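Local coordinates for protein galactokinase (Bifidobacterium longum subsp. infantis ATCC 15697 = JCM 1222 = DSM 20088, PDB 6TEQ) that binds galactose and its 2-fluoro analogues and, as a GHMP-family galactokinase, probably transfers a phosphate from ATP to the sugar, at residues W35-R40 / A410-E415; A144-T149 / L190-S195. All blocks are in the same frame, centred on the assembly; numbering follows the deposited sequence. Where two conformers were deposited one is given.

How the contacts relate
Strand 33-42 links the two contacts: its residues 35-40 form half of contact 1, where they pair with 410-415, near the C-terminus, and the helices of contact 2 pack against it. The centre of contact 2, between the helix segments 144-149 and 190-195, lies about 8 Å from the centre of contact 1. Two polar links join them: Ser195 OG probably donates to Pro38 O at 2.8 Å, and Arg40 NE forms a salt bridge with Asp191 OD1, also 2.8 Å. Ala37 CB adds packing on Ser195 OG. Arg40, Leu190 and Asp191 all belong to the pocket of the bound fluorogalactose, so the strand runs from the pairing with 410-415 to the sugar site.

Contact 1 of 2, residues W35-R40 / A410-E415; sequences WAAPGR and ASASRE
Trp35 and Arg414 run side by side, the aliphatic part of the arginine lying over one face of the indole. Arg414 CG makes a CH-pi contact 3.9 Å from the centroid of the five-membered ring, shifted toward its rim, and CD follows at 3.6 Å from Trp35 NE1. Anti to the backbone N (chi1 -171°), Arg414 CG comes over that face; the chain bends at chi3, the guanidinium plane is turned 72° from the indole, and both NE1 and Arg414 NH1 reach Asp155. Backbone pairing is brief and antiparallel: Ala36 N donates to Ser413 O at 2.9 Å, and Ser413 N returns a bond of 2.9 Å to Ala36 O, making Ala36 and Ser413 a hydrogen-bonded pair. An apolar contact extends it, with Ala37 CB 3.7 Å from Ala412 CB. The Pro38 ring rests on the backbone of 410-412, its CG 3.5 Å from Ala410 O. Glu415 CG lies 3.6 Å from Ala36 CB, while its carboxylate is held by Arg63 and His12. Strand 413-417 thus flanks strand 33-42, which also pairs with strand 54-70; helix 141-156 covers the side of Trp35 and Ala37, and Ser195 of helix 190-197 touches Ala37.

Contact 2 of 2, residues A144-T149 / L190-S195; sequences AMTCST and LDQNAS. With GAF (2-deoxy-2-fluoro-alpha-D-galactopyranose), chain M.
Cys147 points its thiol at Gln192, one turn before Ser195 on the facing helix. Its CB lies 3.9 Å from Ser195 OG. From there SG, anti to the carbonyl carbon (chi1 -68°), reaches the backbone of the other helix, 3.7 Å from Gln192 CA and equally near Gln192 CB, with Gln192 CG just beyond. Ser195 CB sits 4.1 Å from the sulfur. Ser195 OG approaches Ala144 CA, but its polar partner is Pro38 O on strand 33-42. The two segments cross at 50° with their axes 9.4 Å apart, and the area buried between them is small. On helix 190-197, Leu190 and Asp191 belong to the sugar pocket, and Asp191 OD2 is 3.2 Å from F2 of the fluorogalactose. Asp191 OD1 forms a salt bridge with Arg40 NE, which is likely to steady the carboxylate beside the ligand. An alanine in place of Asp191 would probably leave the Arg40 guanidinium without this charge mate and open a gap beside F2 and O1 of the sugar. Between the helices the chemistry is thus van der Waals contact of a buried thiol with carbon, whereas Ser195 OG and Asp191 OD1 pair with strand 33-42 and Asp191 OD2 faces the sugar, consistent with helix 190-197 being tied to that strand where it meets the ligand.

Contact 1 of 2, residues W35-R40 / A410-E415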
loop_
_atom_site.group_PDB
_atom_site.type_symbol
_atom_site.label_atom_id
_atom_site.label_comp_id
_atom_site.label_asym_id
_atom_site.label_seq_id
_atom_site.Cartn_x
_atom_site.Cartn_y
_atom_site.Cartn_z
ATOM N N TRP A 35 1.870 6.567 18.132
ATOM C CA TRP A 35 0.907 6.496 17.046
ATOM C C TRP A 35 1.183 5.238 16.230
ATOM O O TRP A 35 2.224 4.638 16.418
ATOM C CB TRP A 35 0.918 7.770 16.240
ATOM C CG TRP A 35 0.557 8.989 17.052
ATOM C CD1 TRP A 35 -0.621 9.655 16.976
ATOM C CD2 TRP A 35 1.355 9.723 18.005
ATOM N NE1 TRP A 35 -0.585 10.770 17.765
ATOM C CE2 TRP A 35 0.592 10.842 18.410
ATOM C CE3 TRP A 35 2.650 9.575 18.516
ATOM C CZ2 TRP A 35 1.020 11.734 19.405
ATOM C CZ3 TRP A 35 3.133 10.514 19.390
ATOM C CH2 TRP A 35 2.309 11.565 19.862
ATOM N N ALA A 36 0.248 4.856 15.377
ATOM C CA ALA A 36 0.486 3.695 14.507
ATOM C C ALA A 36 -0.311 3.816 13.242
ATOM O O ALA A 36 -1.313 4.525 13.218
ATOM C CB ALA A 36 0.207 2.399 15.222
ATOM N N ALA A 37 0.273 3.265 12.175
ATOM C CA ALA A 37 -0.411 3.197 10.880
ATOM C C ALA A 37 -0.264 1.793 10.359
ATOM O O ALA A 37 0.814 1.162 10.500
ATOM C CB ALA A 37 0.145 4.236 9.957
ATOM N N PRO A 38 -1.299 1.292 9.681
ATOM C CA PRO A 38 -1.245 -0.063 9.150
ATOM C C PRO A 38 -0.592 -0.151 7.777
ATOM O O PRO A 38 -0.543 0.772 6.970
ATOM C CB PRO A 38 -2.712 -0.469 9.099
ATOM C CG PRO A 38 -3.399 0.853 8.708
ATOM C CD PRO A 38 -2.661 1.866 9.572
ATOM N N GLY A 39 -0.126 -1.363 7.490
ATOM C CA GLY A 39 0.124 -1.762 6.107
ATOM C C GLY A 39 -1.202 -2.055 5.428
ATOM O O GLY A 39 -2.250 -1.852 6.034
ATOM N N ARG A 40 -1.146 -2.490 4.168
ATOM C CA ARG A 40 -2.373 -2.615 3.383
ATOM C C ARG A 40 -2.254 -3.762 2.411
ATOM O O ARG A 40 -1.130 -4.067 1.915
ATOM C CB ARG A 40 -2.662 -1.298 2.656
ATOM C CG ARG A 40 -1.684 -0.908 1.568
ATOM C CD ARG A 40 -2.088 -1.394 0.210
ATOM N NE ARG A 40 -1.031 -1.161 -0.778
ATOM C CZ ARG A 40 -0.031 -1.968 -1.056
ATOM N NH1 ARG A 40 0.871 -1.591 -1.959
ATOM N NH2 ARG A 40 0.033 -3.196 -0.556
ATOM N N ALA A 410 -8.612 -1.266 11.052
ATOM C CA ALA A 410 -8.684 0.187 11.251
ATOM C C ALA A 410 -7.474 0.902 10.675
ATOM O O ALA A 410 -6.365 0.302 10.475
ATOM C CB ALA A 410 -8.820 0.437 12.751
ATOM N N SER A 411 -7.700 2.172 10.369
ATOM C CA SER A 411 -6.662 3.049 9.817
ATOM C C SER A 411 -5.726 3.500 10.951
ATOM O O SER A 411 -5.853 3.063 12.121
ATOM C CB SER A 411 -7.290 4.243 9.126
ATOM O OG SER A 411 -7.922 5.077 10.110
ATOM N N ALA A 412 -4.841 4.396 10.625
ATOM C CA ALA A 412 -3.853 4.993 11.554
ATOM C C ALA A 412 -4.597 5.611 12.742
ATOM O O ALA A 412 -5.689 6.172 12.577
ATOM C CB ALA A 412 -3.003 5.986 10.848
ATOM N N SER A 413 -3.965 5.634 13.879
ATOM C CA SER A 413 -4.577 6.205 15.092
ATOM C C SER A 413 -3.507 6.513 16.111
ATOM O O SER A 413 -2.387 5.925 16.048
ATOM C CB SER A 413 -5.621 5.316 15.679
ATOM O OG SER A 413 -5.076 4.135 16.187
ATOM N N ARG A 414 -3.867 7.357 17.049
ATOM C CA ARG A 414 -3.076 7.468 18.283
ATOM C C ARG A 414 -3.335 6.221 19.118
ATOM O O ARG A 414 -4.485 5.754 19.217
ATOM C CB ARG A 414 -3.411 8.697 19.146
ATOM C CG ARG A 414 -2.391 8.848 20.269
ATOM C CD ARG A 414 -2.465 10.257 20.756
ATOM N NE ARG A 414 -3.656 10.400 21.561
ATOM C CZ ARG A 414 -4.245 11.586 21.845
ATOM N NH1 ARG A 414 -3.809 12.717 21.327
ATOM N NH2 ARG A 414 -5.309 11.640 22.613
ATOM N N GLU A 415 -2.273 5.642 19.633
ATOM C CA GLU A 415 -2.285 4.394 20.421
ATOM C C GLU A 415 -2.131 4.707 21.909
ATOM O O GLU A 415 -2.769 4.036 22.658
ATOM C CB GLU A 415 -1.184 3.465 19.902
ATOM C CG GLU A 415 -1.340 2.985 18.463
ATOM C CD GLU A 415 -2.285 1.824 18.247
ATOM O OE1 GLU A 415 -2.638 1.200 19.236
ATOM O OE2 GLU A 415 -2.666 1.532 17.085
#

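Contact 2 of 2, residues A144-T149 / L190-S195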
loop_
_atom_site.group_PDB
_atom_site.type_symbol
_atom_site.label_atom_id
_atom_site.label_comp_id
_atom_site.label_asym_id
_atom_site.label_seq_id
_atom_site.Cartn_x
_atom_site.Cartn_y
_atom_site.Cartn_z
ATOM N N ALA A 144 3.155 2.782 6.056
ATOM C CA ALA A 144 2.915 2.645 7.490
ATOM C C ALA A 144 3.908 3.571 8.198
ATOM O O ALA A 144 3.537 4.176 9.200
ATOM C CB ALA A 144 3.078 1.194 7.877
ATOM N N MET A 145 5.144 3.654 7.725
ATOM C CA MET A 145 6.144 4.515 8.419
ATOM C C MET A 145 5.816 5.996 8.176
ATOM O O MET A 145 5.898 6.811 9.129
ATOM C CB MET A 145 7.559 4.189 7.940
ATOM C CG MET A 145 8.614 5.067 8.555
ATOM S SD MET A 145 10.226 4.390 8.344
ATOM C CE MET A 145 10.242 3.039 9.517
ATOM N N THR A 146 5.561 6.380 6.958
ATOM C CA THR A 146 5.330 7.810 6.642
ATOM C C THR A 146 4.011 8.266 7.249
ATOM O O THR A 146 3.953 9.398 7.739
ATOM C CB THR A 146 5.425 8.139 5.143
ATOM O OG1 THR A 146 4.419 7.337 4.456
ATOM C CG2 THR A 146 6.808 7.931 4.589
ATOM N N CYS A 147 2.956 7.474 7.203
ATOM C CA CYS A 147 1.642 7.882 7.714
ATOM C C CYS A 147 1.610 7.905 9.247
ATOM O O CYS A 147 0.998 8.859 9.816
ATOM C CB CYS A 147 0.542 7.002 7.107
ATOM S SG CYS A 147 0.355 7.317 5.342
ATOM N N SER A 148 2.306 6.971 9.894
ATOM C CA SER A 148 2.347 7.002 11.397
ATOM C C SER A 148 3.093 8.274 11.814
ATOM O O SER A 148 2.645 8.930 12.717
ATOM C CB SER A 148 3.012 5.809 11.989
ATOM O OG SER A 148 4.331 5.602 11.539
ATOM N N THR A 149 4.149 8.624 11.088
ATOM C CA THR A 149 4.956 9.839 11.427
ATOM C C THR A 149 4.087 11.080 11.167
ATOM O O THR A 149 4.119 11.976 11.983
ATOM C CB THR A 149 6.220 9.892 10.590
ATOM O OG1 THR A 149 7.011 8.718 10.745
ATOM C CG2 THR A 149 7.083 11.077 10.956
ATOM N N LEU A 190 -2.118 5.248 -3.378
ATOM C CA LEU A 190 -2.897 4.060 -2.954
ATOM C C LEU A 190 -2.641 3.765 -1.470
ATOM O O LEU A 190 -3.595 3.606 -0.653
ATOM C CB LEU A 190 -2.432 2.870 -3.813
ATOM C CG LEU A 190 -3.075 1.501 -3.570
ATOM C CD1 LEU A 190 -2.360 0.423 -4.385
ATOM C CD2 LEU A 190 -3.053 1.140 -2.109
ATOM N N ASP A 191 -1.366 3.629 -1.137
ATOM C CA ASP A 191 -0.960 2.999 0.105
ATOM C C ASP A 191 -1.254 3.935 1.277
ATOM O O ASP A 191 -1.688 3.470 2.386
ATOM C CB ASP A 191 0.514 2.638 0.103
ATOM C CG ASP A 191 1.005 1.765 -1.024
ATOM O OD1 ASP A 191 0.140 1.211 -1.746
ATOM O OD2 ASP A 191 2.230 1.554 -1.006
ATOM N N GLN A 192 -1.026 5.224 1.073
ATOM C CA GLN A 192 -1.132 6.242 2.117
ATOM C C GLN A 192 -2.623 6.540 2.355
ATOM O O GLN A 192 -3.062 6.685 3.552
ATOM C CB GLN A 192 -0.379 7.497 1.703
ATOM C CG GLN A 192 1.122 7.261 1.493
ATOM C CD GLN A 192 1.503 6.757 0.112
ATOM O OE1 GLN A 192 0.651 6.444 -0.758
ATOM N NE2 GLN A 192 2.805 6.671 -0.109
ATOM N N ASN A 193 -3.443 6.529 1.338
ATOM C CA ASN A 193 -4.899 6.642 1.499
ATOM C C ASN A 193 -5.413 5.465 2.262
ATOM O O ASN A 193 -6.260 5.639 3.212
ATOM C CB ASN A 193 -5.586 6.842 0.119
ATOM C CG ASN A 193 -5.547 8.273 -0.374
ATOM O OD1 ASN A 193 -6.382 9.058 0.044
ATOM N ND2 ASN A 193 -4.558 8.644 -1.171
ATOM N N ALA A 194 -4.971 4.244 1.950
ATOM C CA ALA A 194 -5.408 3.042 2.706
ATOM C C ALA A 194 -5.033 3.210 4.154
ATOM O O ALA A 194 -5.873 3.023 5.033
ATOM C CB ALA A 194 -4.802 1.797 2.134
ATOM N N SER A 195 -3.790 3.549 4.429
ATOM C CA SER A 195 -3.240 3.490 5.793
ATOM C C SER A 195 -3.982 4.504 6.666
ATOM O O SER A 195 -4.159 4.275 7.869
ATOM C CB SER A 195 -1.729 3.765 5.742
ATOM O OG SER A 195 -1.138 3.516 6.984
HETATM C C1 GAF M . 2.981 0.468 -5.317
HETATM C C2 GAF M . 2.718 1.946 -5.124
HETATM F F2 GAF M . 3.275 2.339 -3.952
HETATM C C3 GAF M . 1.237 2.263 -5.121
HETATM O O3 GAF M . 1.060 3.642 -5.212
HETATM C C4 GAF M . 0.524 1.625 -6.350
HETATM O O4 GAF M . 0.866 2.243 -7.584
HETATM C C5 GAF M . 0.850 0.172 -6.392
HETATM O O5 GAF M . 2.245 -0.006 -6.454
HETATM C C6 GAF M . 0.226 -0.555 -7.565
HETATM O O6 GAF M . -1.199 -0.519 -7.501
HETATM O O1 GAF M . 2.550 -0.112 -4.099
#